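Local coordinates for KmHsv2 (Kluyveromyces marxianus, PDB 3VU4), which probably binds phosphoinositides on membranes as a seven-bladed beta-propeller related to the autophagy protein Atg18, at residues A[96-104]-A[113-124]; A[245-256]-A[309-319]. All coordinates share one frame; numbering follows the deposited sequence.

Contact 1: residues A[96-104]-A[113-124]. With SO4 (sulfate ion), chain C.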
loop_
_atom_site.group_PDB
_atom_site.type_symbol
_atom_site.label_atom_id
_atom_site.label_comp_id
_atom_site.label_asym_id
_atom_site.label_seq_id
_atom_site.Cartn_x
_atom_site.Cartn_y
_atom_site.Cartn_z
ATOM N N ARG A 96 -9.722 -23.796 -0.881
ATOM C CA ARG A 96 -9.337 -23.507 -2.254
ATOM C C ARG A 96 -10.484 -22.666 -2.788
ATOM O O ARG A 96 -11.642 -22.914 -2.451
ATOM C CB ARG A 96 -9.250 -24.785 -3.084
ATOM C CG ARG A 96 -7.869 -25.179 -3.592
ATOM C CD ARG A 96 -8.022 -26.240 -4.692
ATOM N NE ARG A 96 -8.956 -27.294 -4.286
ATOM C CZ ARG A 96 -9.577 -28.127 -5.120
ATOM N NH1 ARG A 96 -9.373 -28.044 -6.429
ATOM N NH2 ARG A 96 -10.405 -29.048 -4.642
ATOM N N ILE A 97 -10.168 -21.664 -3.600
ATOM C CA ILE A 97 -11.191 -20.811 -4.189
ATOM C C ILE A 97 -10.761 -20.585 -5.626
ATOM O O ILE A 97 -9.609 -20.242 -5.883
ATOM C CB ILE A 97 -11.297 -19.464 -3.448
ATOM C CG1 ILE A 97 -11.706 -19.704 -1.995
ATOM C CG2 ILE A 97 -12.318 -18.576 -4.129
ATOM C CD1 ILE A 97 -11.646 -18.460 -1.126
ATOM N N LYS A 98 -11.675 -20.792 -6.567
ATOM C CA LYS A 98 -11.332 -20.630 -7.972
ATOM C C LYS A 98 -12.140 -19.555 -8.666
ATOM O O LYS A 98 -13.327 -19.380 -8.399
ATOM C CB LYS A 98 -11.528 -21.945 -8.721
ATOM C CG LYS A 98 -11.019 -21.898 -10.151
ATOM C CD LYS A 98 -11.662 -22.969 -11.014
ATOM C CE LYS A 98 -10.975 -23.065 -12.366
ATOM N NZ LYS A 98 -9.586 -23.603 -12.243
ATOM N N VAL A 99 -11.487 -18.840 -9.572
ATOM C CA VAL A 99 -12.151 -17.787 -10.319
ATOM C C VAL A 99 -11.991 -18.060 -11.812
ATOM O O VAL A 99 -11.176 -18.890 -12.207
ATOM C CB VAL A 99 -11.587 -16.408 -9.936
ATOM C CG1 VAL A 99 -11.958 -16.094 -8.503
ATOM C CG2 VAL A 99 -10.079 -16.400 -10.092
ATOM N N ASP A 100 -12.772 -17.366 -12.634
ATOM C CA ASP A 100 -12.747 -17.577 -14.077
ATOM C C ASP A 100 -11.539 -17.069 -14.852
ATOM O O ASP A 100 -11.291 -17.520 -15.969
ATOM C CB ASP A 100 -14.019 -17.002 -14.701
ATOM C CG ASP A 100 -15.272 -17.583 -14.083
ATOM O OD1 ASP A 100 -15.356 -18.832 -13.983
ATOM O OD2 ASP A 100 -16.165 -16.793 -13.700
ATOM N N ALA A 101 -10.793 -16.134 -14.279
ATOM C CA ALA A 101 -9.615 -15.599 -14.953
ATOM C C ALA A 101 -8.464 -15.591 -13.954
ATOM O O ALA A 101 -8.679 -15.817 -12.767
ATOM C CB ALA A 101 -9.901 -14.195 -15.460
ATOM N N PRO A 102 -7.227 -15.335 -14.416
ATOM C CA PRO A 102 -6.084 -15.320 -13.492
ATOM C C PRO A 102 -6.297 -14.296 -12.374
ATOM O O PRO A 102 -6.812 -13.207 -12.618
ATOM C CB PRO A 102 -4.913 -14.938 -14.393
ATOM C CG PRO A 102 -5.350 -15.382 -15.753
ATOM C CD PRO A 102 -6.797 -14.993 -15.783
ATOM N N VAL A 103 -5.903 -14.642 -11.155
ATOM C CA VAL A 103 -6.065 -13.729 -10.038
ATOM C C VAL A 103 -5.133 -12.523 -10.146
ATOM O O VAL A 103 -3.923 -12.679 -10.336
ATOM C CB VAL A 103 -5.792 -14.437 -8.700
ATOM C CG1 VAL A 103 -5.927 -13.451 -7.550
ATOM C CG2 VAL A 103 -6.760 -15.590 -8.523
ATOM N N LYS A 104 -5.714 -11.325 -10.025
ATOM C CA LYS A 104 -4.977 -10.058 -10.073
ATOM C C LYS A 104 -4.768 -9.561 -8.641
ATOM O O LYS A 104 -3.746 -9.839 -8.013
ATOM C CB LYS A 104 -5.759 -8.994 -10.852
ATOM C CG LYS A 104 -5.913 -9.239 -12.343
ATOM C CD LYS A 104 -6.661 -8.068 -12.968
ATOM C CE LYS A 104 -6.854 -8.223 -14.470
ATOM N NZ LYS A 104 -7.581 -7.043 -15.045
ATOM N N ILE A 113 -12.469 -12.254 1.848
ATOM C CA ILE A 113 -11.361 -12.587 0.970
ATOM C C ILE A 113 -11.729 -11.894 -0.336
ATOM O O ILE A 113 -12.582 -12.380 -1.076
ATOM C CB ILE A 113 -11.246 -14.097 0.698
ATOM C CG1 ILE A 113 -10.993 -14.855 1.999
ATOM C CG2 ILE A 113 -10.095 -14.353 -0.266
ATOM C CD1 ILE A 113 -10.799 -16.354 1.808
ATOM N N VAL A 114 -11.116 -10.746 -0.608
ATOM C CA VAL A 114 -11.412 -10.012 -1.834
ATOM C C VAL A 114 -10.483 -10.522 -2.934
ATOM O O VAL A 114 -9.270 -10.609 -2.729
ATOM C CB VAL A 114 -11.218 -8.482 -1.624
ATOM C CG1 VAL A 114 -11.617 -7.726 -2.871
ATOM C CG2 VAL A 114 -12.045 -8.011 -0.429
ATOM N N VAL A 115 -11.057 -10.863 -4.089
ATOM C CA VAL A 115 -10.292 -11.398 -5.225
ATOM C C VAL A 115 -10.728 -10.803 -6.574
ATOM O O VAL A 115 -11.908 -10.865 -6.926
ATOM C CB VAL A 115 -10.462 -12.945 -5.333
ATOM C CG1 VAL A 115 -9.613 -13.489 -6.473
ATOM C CG2 VAL A 115 -10.094 -13.613 -4.018
ATOM N N SER A 116 -9.792 -10.240 -7.333
ATOM C CA SER A 116 -10.150 -9.681 -8.629
ATOM C C SER A 116 -9.448 -10.452 -9.729
ATOM O O SER A 116 -8.349 -10.972 -9.546
ATOM C CB SER A 116 -9.788 -8.192 -8.728
ATOM O OG SER A 116 -8.394 -7.992 -8.884
ATOM N N TYR A 117 -10.102 -10.523 -10.878
ATOM C CA TYR A 117 -9.578 -11.232 -12.025
ATOM C C TYR A 117 -10.317 -10.662 -13.205
ATOM O O TYR A 117 -11.507 -10.380 -13.108
ATOM C CB TYR A 117 -9.871 -12.730 -11.904
ATOM C CG TYR A 117 -11.285 -13.036 -11.463
ATOM C CD1 TYR A 117 -11.669 -12.887 -10.125
ATOM C CD2 TYR A 117 -12.244 -13.457 -12.381
ATOM C CE1 TYR A 117 -12.976 -13.150 -9.713
ATOM C CE2 TYR A 117 -13.558 -13.724 -11.982
ATOM C CZ TYR A 117 -13.916 -13.567 -10.647
ATOM O OH TYR A 117 -15.212 -13.810 -10.254
ATOM N N GLY A 118 -9.631 -10.501 -14.325
ATOM C CA GLY A 118 -10.297 -9.926 -15.474
ATOM C C GLY A 118 -10.826 -8.579 -15.029
ATOM O O GLY A 118 -10.067 -7.761 -14.496
ATOM N N ASP A 119 -12.119 -8.343 -15.218
ATOM C CA ASP A 119 -12.700 -7.075 -14.802
ATOM C C ASP A 119 -13.791 -7.292 -13.766
ATOM O O ASP A 119 -14.806 -6.594 -13.748
ATOM C CB ASP A 119 -13.244 -6.309 -16.012
ATOM C CG ASP A 119 -14.359 -7.039 -16.712
ATOM O OD1 ASP A 119 -14.649 -8.197 -16.332
ATOM O OD2 ASP A 119 -14.942 -6.449 -17.648
ATOM N N VAL A 120 -13.549 -8.251 -12.879
ATOM C CA VAL A 120 -14.492 -8.591 -11.827
ATOM C C VAL A 120 -13.829 -8.639 -10.445
ATOM O O VAL A 120 -12.655 -8.988 -10.316
ATOM C CB VAL A 120 -15.119 -9.981 -12.106
ATOM C CG1 VAL A 120 -16.082 -10.362 -10.992
ATOM C CG2 VAL A 120 -15.819 -9.972 -13.454
ATOM N N ILE A 121 -14.582 -8.274 -9.414
ATOM C CA ILE A 121 -14.082 -8.356 -8.050
ATOM C C ILE A 121 -15.058 -9.269 -7.322
ATOM O O ILE A 121 -16.268 -9.038 -7.362
ATOM C CB ILE A 121 -14.072 -6.992 -7.330
ATOM C CG1 ILE A 121 -13.155 -6.010 -8.060
ATOM C CG2 ILE A 121 -13.598 -7.179 -5.893
ATOM C CD1 ILE A 121 -13.064 -4.652 -7.405
ATOM N N SER A 122 -14.547 -10.312 -6.677
ATOM C CA SER A 122 -15.402 -11.242 -5.939
ATOM C C SER A 122 -15.032 -11.279 -4.470
ATOM O O SER A 122 -13.859 -11.340 -4.108
ATOM C CB SER A 122 -15.306 -12.661 -6.515
ATOM O OG SER A 122 -15.970 -12.761 -7.763
ATOM N N VAL A 123 -16.038 -11.236 -3.614
ATOM C CA VAL A 123 -15.769 -11.278 -2.193
ATOM C C VAL A 123 -16.302 -12.592 -1.644
ATOM O O VAL A 123 -17.499 -12.854 -1.702
ATOM C CB VAL A 123 -16.444 -10.097 -1.452
ATOM C CG1 VAL A 123 -15.888 -9.988 -0.045
ATOM C CG2 VAL A 123 -16.215 -8.799 -2.212
ATOM N N PHE A 124 -15.406 -13.429 -1.143
ATOM C CA PHE A 124 -15.801 -14.699 -0.557
ATOM C C PHE A 124 -15.735 -14.528 0.958
ATOM O O PHE A 124 -15.221 -13.524 1.452
ATOM C CB PHE A 124 -14.857 -15.820 -1.001
ATOM C CG PHE A 124 -14.864 -16.071 -2.481
ATOM C CD1 PHE A 124 -14.275 -15.166 -3.358
ATOM C CD2 PHE A 124 -15.479 -17.202 -3.003
ATOM C CE1 PHE A 124 -14.299 -15.386 -4.736
ATOM C CE2 PHE A 124 -15.508 -17.431 -4.382
ATOM C CZ PHE A 124 -14.919 -16.521 -5.247
HETATM S S SO4 C . -6.943 -8.374 -18.544
HETATM O O1 SO4 C . -8.192 -8.476 -17.762
HETATM O O2 SO4 C . -6.210 -7.163 -18.134
HETATM O O3 SO4 C . -6.102 -9.554 -18.279
HETATM O O4 SO4 C . -7.269 -8.306 -19.982
HETATM O O HOH W 1 -6.981 -11.622 -14.596
#
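Val99 and Ile97 each lay an aliphatic group over an aromatic ring, Tyr117 and Phe124, and so close the seam between two blades of a beta-propeller. The outermost strand of one blade, 92-98, ends here, and the chain crosses through residues 99-102 to 103-108, the first strand of the next. Val99 CB sits above the centre of the Tyr117 ring, 3.5 Å from its centroid and only 9° off the ring normal, while CG1 reaches CE1 at the rim. Ile97 does the same with a methyl: its CG2 is 3.5 Å from the centroid of the Phe124 ring. The other branch of Ile97 ends at CD1, which meets Ile113 CD1 tip to tip at 3.7 Å.

Behind this first shell, the rotation of the tyrosine is set from several sides. With chi1 at 45°, CG lies between the backbone N and carbonyl carbon, and the ring is sandwiched by Val99 on one face and Val120 on the opposite one. Tyr117 OH donates to Ser122 OG (2.8 Å). That serine is also bonded to Asp136, so a second-shell pair fixes the far end of the ring.

Farther along, Lys104 N donates almost straight to Ser116 O (2.7 Å, 170°), within the hairpin formed by 103-108 and 112-117. A water bridges the segments, donating to Pro102 O and accepting from Gly118 N. The extended Lys104 chain runs alongside the second strand toward the turn, where Lys104 NZ donates to Gly118 O at 2.6 Å and to O1 of a sulfate ion, probably from the crystallisation liquor, at 3.1 Å.

Contact 2: residues A[245-256]-A[309-319]; sequences DMKWSTDGSKLA and CKIAWISESSL
Trp313 lies flat against the backbone of Ser249, where segments 245-248 and 310-313 of the innermost strands of two successive propeller blades run 9° from parallel. Ser249 CB stands over the six-membered ring, 3.6 Å from its centroid, and Leu319 CD2 covers the opposite face, so the indole is held between the neighbouring blade and the next strand of its own. With CG anti to the carbonyl carbon (chi1 -69°), the ring reaches across to the neighbouring hairpin; Trp313 NE1 donates to Lys247 O (3.0 Å), bent at 137° and from above the carbonyl plane. That oxygen also accepts from Ala256 N. Were Trp313 replaced by an alanine, Lys247 O would probably lose one of its two donors and a gap would open between Ser249 and Leu319.

At the other end, the side chains of Asp245 and Ile311 pass one another, pointing opposite ways, and Asp245 OD2 accepts from Ile311 N on its anti side at 2.9 Å. Its syn lone pair receives Lys247 NZ in a salt bridge, while OD1 pairs with Arg202; these charges are likely to favour the ionised form. Lys247 folds back toward Asp245, and its NZ donates to Ile311 O at 2.7 Å, nearly in line with the C=O.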
loop_
_atom_site.group_PDB
_atom_site.type_symbol
_atom_site.label_atom_id
_atom_site.label_comp_id
_atom_site.label_asym_id
_atom_site.label_seq_id
_atom_site.Cartn_x
_atom_site.Cartn_y
_atom_site.Cartn_z
ATOM N N ASP A 245 4.831 3.530 -5.836
ATOM C CA ASP A 245 4.071 3.234 -4.636
ATOM C C ASP A 245 3.753 4.508 -3.858
ATOM O O ASP A 245 4.437 5.531 -3.980
ATOM C CB ASP A 245 4.805 2.218 -3.759
ATOM C CG ASP A 245 3.864 1.499 -2.794
ATOM O OD1 ASP A 245 2.634 1.705 -2.905
ATOM O OD2 ASP A 245 4.353 0.724 -1.932
ATOM N N MET A 246 2.691 4.428 -3.067
ATOM C CA MET A 246 2.212 5.552 -2.281
ATOM C C MET A 246 1.617 4.968 -1.013
ATOM O O MET A 246 0.734 4.116 -1.079
ATOM C CB MET A 246 1.166 6.299 -3.102
ATOM C CG MET A 246 0.396 7.345 -2.375
ATOM S SD MET A 246 -0.401 8.420 -3.578
ATOM C CE MET A 246 -1.706 7.352 -4.198
ATOM N N LYS A 247 2.124 5.414 0.135
ATOM C CA LYS A 247 1.677 4.919 1.438
ATOM C C LYS A 247 1.482 6.048 2.473
ATOM O O LYS A 247 2.134 7.097 2.398
ATOM C CB LYS A 247 2.690 3.896 1.938
ATOM C CG LYS A 247 2.217 2.460 1.918
ATOM C CD LYS A 247 1.547 2.076 0.618
ATOM C CE LYS A 247 1.269 0.580 0.571
ATOM N NZ LYS A 247 2.522 -0.247 0.545
ATOM N N TRP A 248 0.583 5.820 3.431
ATOM C CA TRP A 248 0.239 6.801 4.477
ATOM C C TRP A 248 0.969 6.578 5.798
ATOM O O TRP A 248 1.177 5.437 6.207
ATOM C CB TRP A 248 -1.260 6.745 4.795
ATOM C CG TRP A 248 -2.227 7.227 3.731
ATOM C CD1 TRP A 248 -2.714 6.515 2.667
ATOM C CD2 TRP A 248 -2.920 8.485 3.720
ATOM N NE1 TRP A 248 -3.673 7.244 2.004
ATOM C CE2 TRP A 248 -3.820 8.458 2.626
ATOM C CE3 TRP A 248 -2.866 9.631 4.529
ATOM C CZ2 TRP A 248 -4.671 9.534 2.326
ATOM C CZ3 TRP A 248 -3.706 10.700 4.232
ATOM C CH2 TRP A 248 -4.597 10.644 3.134
ATOM N N SER A 249 1.340 7.653 6.486
ATOM C CA SER A 249 2.003 7.485 7.781
ATOM C C SER A 249 0.934 6.963 8.746
ATOM O O SER A 249 -0.260 7.130 8.508
ATOM C CB SER A 249 2.607 8.806 8.273
ATOM O OG SER A 249 1.626 9.820 8.388
ATOM N N THR A 250 1.362 6.327 9.827
ATOM C CA THR A 250 0.427 5.727 10.777
ATOM C C THR A 250 -0.693 6.601 11.352
ATOM O O THR A 250 -1.786 6.098 11.609
ATOM C CB THR A 250 1.194 5.036 11.916
ATOM O OG1 THR A 250 2.068 5.972 12.555
ATOM C CG2 THR A 250 2.021 3.890 11.356
ATOM N N ASP A 251 -0.451 7.895 11.544
ATOM C CA ASP A 251 -1.501 8.779 12.063
ATOM C C ASP A 251 -2.281 9.476 10.934
ATOM O O ASP A 251 -3.176 10.287 11.195
ATOM C CB ASP A 251 -0.902 9.837 12.995
ATOM C CG ASP A 251 0.121 10.716 12.299
ATOM O OD1 ASP A 251 0.246 10.647 11.052
ATOM O OD2 ASP A 251 0.803 11.484 13.001
ATOM N N GLY A 252 -1.935 9.160 9.687
ATOM C CA GLY A 252 -2.615 9.751 8.545
ATOM C C GLY A 252 -2.158 11.156 8.194
ATOM O O GLY A 252 -2.775 11.834 7.368
ATOM N N SER A 253 -1.070 11.589 8.819
ATOM C CA SER A 253 -0.509 12.923 8.611
ATOM C C SER A 253 0.303 13.139 7.327
ATOM O O SER A 253 0.212 14.186 6.698
ATOM C CB SER A 253 0.376 13.294 9.804
ATOM O OG SER A 253 1.207 14.401 9.481
ATOM N N LYS A 254 1.126 12.168 6.957
ATOM C CA LYS A 254 1.943 12.312 5.763
ATOM C C LYS A 254 1.731 11.213 4.748
ATOM O O LYS A 254 1.349 10.090 5.074
ATOM C CB LYS A 254 3.417 12.390 6.143
ATOM C CG LYS A 254 3.751 13.660 6.878
ATOM C CD LYS A 254 5.117 13.602 7.501
ATOM C CE LYS A 254 5.283 14.735 8.511
ATOM N NZ LYS A 254 4.271 14.636 9.612
ATOM N N LEU A 255 1.980 11.564 3.500
ATOM C CA LEU A 255 1.830 10.635 2.400
ATOM C C LEU A 255 3.193 10.519 1.707
ATOM O O LEU A 255 3.785 11.534 1.327
ATOM C CB LEU A 255 0.783 11.185 1.440
ATOM C CG LEU A 255 0.232 10.317 0.327
ATOM C CD1 LEU A 255 -0.345 9.046 0.909
ATOM C CD2 LEU A 255 -0.828 11.105 -0.407
ATOM N N ALA A 256 3.705 9.294 1.582
ATOM C CA ALA A 256 4.989 9.076 0.910
ATOM C C ALA A 256 4.744 8.511 -0.475
ATOM O O ALA A 256 3.885 7.651 -0.666
ATOM C CB ALA A 256 5.877 8.121 1.710
ATOM N N CYS A 309 9.536 -1.574 -6.072
ATOM C CA CYS A 309 9.644 -1.575 -4.622
ATOM C C CYS A 309 8.285 -1.321 -4.012
ATOM O O CYS A 309 7.325 -1.016 -4.724
ATOM C CB CYS A 309 10.643 -0.511 -4.129
ATOM S SG CYS A 309 10.175 1.233 -4.389
ATOM N N LYS A 310 8.215 -1.476 -2.694
ATOM C CA LYS A 310 6.992 -1.240 -1.932
ATOM C C LYS A 310 7.428 -0.549 -0.666
ATOM O O LYS A 310 8.462 -0.896 -0.096
ATOM C CB LYS A 310 6.274 -2.553 -1.598
ATOM C CG LYS A 310 5.658 -3.184 -2.822
ATOM C CD LYS A 310 4.706 -4.319 -2.519
ATOM C CE LYS A 310 4.140 -4.836 -3.837
ATOM N NZ LYS A 310 3.217 -5.985 -3.682
ATOM N N ILE A 311 6.661 0.443 -0.235
ATOM C CA ILE A 311 7.015 1.167 0.974
ATOM C C ILE A 311 5.941 1.008 2.035
ATOM O O ILE A 311 4.814 0.598 1.747
ATOM C CB ILE A 311 7.259 2.664 0.664
ATOM C CG1 ILE A 311 5.962 3.356 0.256
ATOM C CG2 ILE A 311 8.241 2.791 -0.504
ATOM C CD1 ILE A 311 6.170 4.755 -0.296
ATOM N N ALA A 312 6.301 1.308 3.272
ATOM C CA ALA A 312 5.357 1.198 4.371
ATOM C C ALA A 312 5.848 2.010 5.555
ATOM O O ALA A 312 7.014 1.911 5.953
ATOM C CB ALA A 312 5.182 -0.262 4.769
ATOM N N TRP A 313 4.967 2.837 6.103
ATOM C CA TRP A 313 5.343 3.628 7.265
ATOM C C TRP A 313 5.275 2.683 8.447
ATOM O O TRP A 313 4.417 1.807 8.499
ATOM C CB TRP A 313 4.384 4.798 7.475
ATOM C CG TRP A 313 4.493 5.861 6.424
ATOM C CD1 TRP A 313 3.954 5.837 5.169
ATOM C CD2 TRP A 313 5.156 7.124 6.551
ATOM N NE1 TRP A 313 4.232 7.010 4.511
ATOM C CE2 TRP A 313 4.968 7.817 5.336
ATOM C CE3 TRP A 313 5.884 7.739 7.576
ATOM C CZ2 TRP A 313 5.485 9.099 5.118
ATOM C CZ3 TRP A 313 6.396 9.014 7.360
ATOM C CH2 TRP A 313 6.194 9.679 6.139
ATOM N N ILE A 314 6.201 2.835 9.381
ATOM C CA ILE A 314 6.224 1.977 10.554
ATOM C C ILE A 314 6.007 2.830 11.791
ATOM O O ILE A 314 6.042 2.336 12.912
ATOM C CB ILE A 314 7.566 1.218 10.673
ATOM C CG1 ILE A 314 8.731 2.201 10.770
ATOM C CG2 ILE A 314 7.746 0.315 9.476
ATOM C CD1 ILE A 314 10.058 1.540 11.110
ATOM N N SER A 315 5.785 4.121 11.566
ATOM C CA SER A 315 5.554 5.071 12.641
ATOM C C SER A 315 5.099 6.368 12.002
ATOM O O SER A 315 4.812 6.413 10.808
ATOM C CB SER A 315 6.832 5.322 13.423
ATOM O OG SER A 315 7.593 6.347 12.821
ATOM N N GLU A 316 5.044 7.429 12.793
ATOM C CA GLU A 316 4.610 8.714 12.274
ATOM C C GLU A 316 5.733 9.412 11.534
ATOM O O GLU A 316 5.485 10.304 10.718
ATOM C CB GLU A 316 4.100 9.593 13.415
ATOM C CG GLU A 316 2.845 9.040 14.065
ATOM C CD GLU A 316 2.304 9.909 15.189
ATOM O OE1 GLU A 316 1.236 9.556 15.740
ATOM O OE2 GLU A 316 2.938 10.937 15.525
ATOM N N SER A 317 6.966 8.993 11.804
ATOM C CA SER A 317 8.121 9.608 11.165
ATOM C C SER A 317 9.048 8.648 10.403
ATOM O O SER A 317 9.929 9.099 9.670
ATOM C CB SER A 317 8.939 10.364 12.210
ATOM O OG SER A 317 9.463 9.464 13.171
ATOM N N SER A 318 8.865 7.341 10.577
ATOM C CA SER A 318 9.715 6.369 9.885
ATOM C C SER A 318 8.966 5.459 8.924
ATOM O O SER A 318 7.802 5.129 9.148
ATOM C CB SER A 318 10.471 5.500 10.892
ATOM O OG SER A 318 11.446 6.273 11.563
ATOM N N LEU A 319 9.647 5.058 7.855
ATOM C CA LEU A 319 9.061 4.164 6.875
ATOM C C LEU A 319 10.139 3.255 6.294
ATOM O O LEU A 319 11.333 3.558 6.364
ATOM C CB LEU A 319 8.373 4.967 5.768
ATOM C CG LEU A 319 9.229 5.872 4.890
ATOM C CD1 LEU A 319 9.749 5.069 3.726
ATOM C CD2 LEU A 319 8.403 7.049 4.379
HETATM O O HOH W 2 1.896 2.496 5.239
HETATM O O HOH W 3 3.239 11.495 9.837
#

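Followed from the N terminus, contact 1 comes first: 96-104 meets 113-124 after a gap of only 8 residues, a short loop that is the rest of the hairpin 103-108/112-117; the step from the blade ending at 92-98 is made within 96-104 itself. Contact 2 opens later and closes a longer loop, 52 residues between 245-256 and 309-319, which takes in the remaining strands of one blade before the last blade begins. The two therefore neither nest nor cross, and each joins successive blades. The centres of contact 1 and contact 2 are about 28 Å apart, and their nearest atoms about 9 Å; contact 2 lies closer to the centre of the chain.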